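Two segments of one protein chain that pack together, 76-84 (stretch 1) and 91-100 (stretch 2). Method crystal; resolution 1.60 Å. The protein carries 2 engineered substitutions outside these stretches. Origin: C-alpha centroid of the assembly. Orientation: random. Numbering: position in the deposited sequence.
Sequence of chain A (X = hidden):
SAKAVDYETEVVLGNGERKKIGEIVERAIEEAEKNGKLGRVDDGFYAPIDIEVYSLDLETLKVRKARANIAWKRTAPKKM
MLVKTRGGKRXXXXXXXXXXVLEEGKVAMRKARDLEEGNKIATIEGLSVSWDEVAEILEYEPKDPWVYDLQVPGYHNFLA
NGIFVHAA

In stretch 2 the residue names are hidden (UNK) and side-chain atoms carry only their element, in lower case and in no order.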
# COMPACT_ATOMS: atom_id res chain seq x y z
N ALA A 76 -13.29 6.23 1.70
CA ALA A 76 -12.46 6.30 2.90
C ALA A 76 -13.29 5.94 4.14
O ALA A 76 -14.47 6.31 4.27
CB ALA A 76 -11.88 7.70 3.05
N PRO A 77 -12.69 5.24 5.09
CA PRO A 77 -13.35 5.06 6.39
C PRO A 77 -13.45 6.37 7.21
O PRO A 77 -12.91 7.42 6.81
CB PRO A 77 -12.45 4.02 7.07
CG PRO A 77 -11.09 4.23 6.50
CD PRO A 77 -11.35 4.57 5.01
N LYS A 78 -14.16 6.30 8.34
CA LYS A 78 -14.37 7.50 9.12
C LYS A 78 -13.08 7.96 9.77
O LYS A 78 -12.93 9.16 10.06
CB LYS A 78 -15.46 7.23 10.15
CG LYS A 78 -16.86 6.98 9.57
CD LYS A 78 -17.38 8.21 8.83
CE LYS A 78 -18.92 8.20 8.66
NZ LYS A 78 -19.42 9.43 7.94
N LYS A 79 -12.14 7.03 10.02
CA LYS A 79 -10.84 7.33 10.64
C LYS A 79 -9.76 6.70 9.79
O LYS A 79 -9.97 5.66 9.16
CB LYS A 79 -10.72 6.79 12.12
CG LYS A 79 -11.83 7.35 12.99
CD LYS A 79 -11.71 7.03 14.46
CE LYS A 79 -12.38 8.12 15.31
NZ LYS A 79 -12.43 9.47 14.66
N MET A 80 -8.57 7.34 9.78
CA MET A 80 -7.37 6.81 9.14
C MET A 80 -6.21 6.82 10.13
O MET A 80 -6.31 7.35 11.22
CB MET A 80 -6.99 7.64 7.87
CG MET A 80 -8.03 7.71 6.73
SD MET A 80 -7.90 6.20 5.73
CE MET A 80 -6.33 6.50 4.85
N MET A 81 -5.10 6.15 9.75
CA MET A 81 -3.93 6.06 10.63
C MET A 81 -2.70 6.53 9.90
O MET A 81 -2.43 6.11 8.78
CB MET A 81 -3.68 4.62 11.14
CG MET A 81 -4.78 3.94 11.88
SD MET A 81 -4.69 4.61 13.51
CE MET A 81 -5.87 3.56 14.37
N LEU A 82 -1.90 7.35 10.57
CA LEU A 82 -0.57 7.70 10.09
C LEU A 82 0.41 6.81 10.82
O LEU A 82 0.47 6.83 12.05
CB LEU A 82 -0.28 9.19 10.34
CG LEU A 82 1.19 9.62 10.33
CD1 LEU A 82 1.73 9.48 8.91
CD2 LEU A 82 1.32 11.06 10.86
N VAL A 83 1.22 6.08 10.06
CA VAL A 83 2.18 5.15 10.63
C VAL A 83 3.56 5.69 10.35
O VAL A 83 3.86 6.03 9.19
CB VAL A 83 2.02 3.75 10.02
CG1 VAL A 83 3.14 2.78 10.51
CG2 VAL A 83 0.66 3.24 10.35
N LYS A 84 4.36 5.87 11.39
CA LYS A 84 5.71 6.40 11.25
C LYS A 84 6.71 5.41 11.81
O LYS A 84 6.47 4.84 12.89
CB LYS A 84 5.87 7.75 11.99
CG LYS A 84 4.96 8.87 11.49
CD LYS A 84 5.09 10.10 12.40
CE LYS A 84 6.44 10.75 12.24
NZ LYS A 84 6.49 12.02 13.09
N UNK A 91 3.44 6.66 6.33
CA UNK A 91 2.40 6.32 5.35
C UNK A 91 1.05 6.50 6.06
O UNK A 91 0.92 6.25 7.26
c UNK A 91 1.96 3.35 2.88
c UNK A 91 1.63 4.61 3.63
c UNK A 91 2.45 3.84 5.96
c UNK A 91 2.60 4.88 4.81
N UNK A 92 0.02 6.88 5.29
CA UNK A 92 -1.33 7.06 5.82
C UNK A 92 -2.21 5.98 5.23
O UNK A 92 -2.27 5.84 3.98
c UNK A 92 -1.03 9.60 6.14
c UNK A 92 -1.57 10.94 5.91
c UNK A 92 -1.85 8.47 5.48
n UNK A 92 -0.73 11.98 6.50
n UNK A 92 -0.01 13.44 8.13
n UNK A 92 -1.84 12.10 8.53
c UNK A 92 -0.86 12.49 7.72
N UNK A 93 -2.82 5.16 6.12
CA UNK A 93 -3.53 3.95 5.70
C UNK A 93 -4.84 3.82 6.45
O UNK A 93 -5.05 4.43 7.51
c UNK A 93 -2.40 2.49 7.41
c UNK A 93 -1.34 2.75 5.18
c UNK A 93 -2.70 2.67 5.93
N UNK A 94 -5.73 2.95 5.90
CA UNK A 94 -6.93 2.65 6.65
C UNK A 94 -6.60 1.83 7.91
O UNK A 94 -5.57 1.16 8.01
c UNK A 94 -8.27 2.63 4.52
c UNK A 94 -7.93 1.87 5.80
o UNK A 94 -7.33 0.62 5.45
N UNK A 95 -7.48 1.87 8.91
CA UNK A 95 -7.14 1.18 10.16
C UNK A 95 -6.98 -0.32 10.02
O UNK A 95 -6.22 -0.92 10.79
c UNK A 95 -8.79 2.89 10.53
c UNK A 95 -8.67 2.75 9.04
c UNK A 95 -8.32 1.54 11.08
N UNK A 96 -7.66 -0.96 9.06
CA UNK A 96 -7.50 -2.41 8.89
C UNK A 96 -6.45 -2.78 7.86
O UNK A 96 -6.25 -3.97 7.64
c UNK A 96 -8.83 -3.09 8.50
o UNK A 96 -9.34 -2.59 7.26
c UNK A 96 -9.86 -2.88 9.57
N UNK A 97 -5.74 -1.80 7.29
CA UNK A 97 -4.70 -2.12 6.33
C UNK A 97 -3.60 -2.94 7.00
O UNK A 97 -3.06 -2.49 8.02
c UNK A 97 -1.67 -1.03 5.01
c UNK A 97 -4.12 -0.82 5.79
c UNK A 97 -2.06 -1.36 2.88
n UNK A 97 -3.22 -1.15 3.48
c UNK A 97 -3.01 -1.00 4.83
n UNK A 97 -1.10 -1.23 3.78
N UNK A 98 -3.22 -4.10 6.46
CA UNK A 98 -2.22 -4.93 7.14
C UNK A 98 -0.80 -4.60 6.72
O UNK A 98 -0.54 -4.20 5.59
c UNK A 98 -2.60 -6.36 6.72
c UNK A 98 -3.24 -6.20 5.40
c UNK A 98 -3.93 -4.84 5.40
N UNK A 99 0.12 -4.83 7.66
CA UNK A 99 1.55 -4.69 7.48
C UNK A 99 2.19 -6.04 7.75
O UNK A 99 1.70 -6.81 8.56
c UNK A 99 0.26 -0.40 8.12
c UNK A 99 2.42 -0.14 7.09
c UNK A 99 1.83 -2.26 8.08
c UNK A 99 2.16 -3.65 8.44
c UNK A 99 0.60 -1.73 8.45
c UNK A 99 1.20 0.41 7.44
c UNK A 99 2.74 -1.46 7.46
N UNK A 100 3.26 -6.33 7.01
CA UNK A 100 4.15 -7.44 7.35
C UNK A 100 4.94 -7.09 8.61
O UNK A 100 5.64 -6.07 8.62
c UNK A 100 3.77 -7.00 2.74
c UNK A 100 4.45 -7.87 4.87
c UNK A 100 3.18 -8.19 2.42
c UNK A 100 3.84 -9.08 4.56
c UNK A 100 5.13 -7.68 6.20
c UNK A 100 4.41 -6.84 3.95
c UNK A 100 3.20 -9.25 3.34

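Position 91 carries four side-chain carbons, forked at the first, with one arm two carbons long. The carbon of the short arm lies 4.1 Å from CB of Val83; this is Ile91. Two beta-branched residues thus face each other across a hydrogen-bonded pair, a setting in which branching at CB favours the extended backbone.

At 92, three carbons lead to a nitrogen and then to a carbon bearing two more nitrogens, a guanidinium. The chain leaves the sheet on the face shared with Leu82, whose CB sits over one face of the guanidinium, 3.8 Å from a terminal nitrogen. This is Arg92, whose long chain suits a partly exposed place, giving apolar cover to its neighbour while ending in a charged group.

Position 93 has one carbon carrying two others and no heteroatom. Buried on the same face as Ile91, one of its methyls lies 4.3 Å from Val83 CG2 and 4.5 Å from Met81 CB. It is Val93, a compact apolar fit.

The side chain at 94 is a carbon bearing one oxygen and one carbon. The methyl lies 3.7 Å from Pro77 CD and 3.8 Å from Met80 SD. This is Thr94, with a methyl for packing and a hydroxyl satisfied elsewhere in the structure.

Position 95 shows three carbons closing a ring onto the backbone nitrogen. The ring carbon bonded to that nitrogen lies 3.2 Å from Lys79 O and 3.8 Å from Pro77 CG. This is Pro95; with phi at -63°, its ring fits the type I turn running from Thr94 to position 97.

Position 96, again a carbon with one oxygen and one carbon, is beyond reach of stretch 1: Thr96, its buried hydroxyl hydrogen-bonded elsewhere in the structure. At 97 a carbon precedes a five-membered ring of three carbons and two nitrogens, also out of reach: His97. Its N donates to Thr94 O at 3.1 Å and closes the turn, a backbone bond that does not account for the ring. Position 98, another ring closed onto the backbone nitrogen, touches nothing on stretch 1; it is Pro98, whose apolar ring suits burial.

At 99, one carbon bears a six-carbon ring, whose far tip lies 4.1 Å from Val83 CG2. This is Phe99, its ring bridging a distance a short side chain would leave open. The same atoms at 100, out of reach, give Phe100, apolar and buried.

The contact rests on an antiparallel ladder: Met81 with Val93 and Val83 with Ile91 each exchange two backbone hydrogen bonds. Apolar side chains cluster around Val83, and Pro77 and Pro95 extend the packing beyond the strands.

Stretch 2 (91-100) IRVTPTHPFF
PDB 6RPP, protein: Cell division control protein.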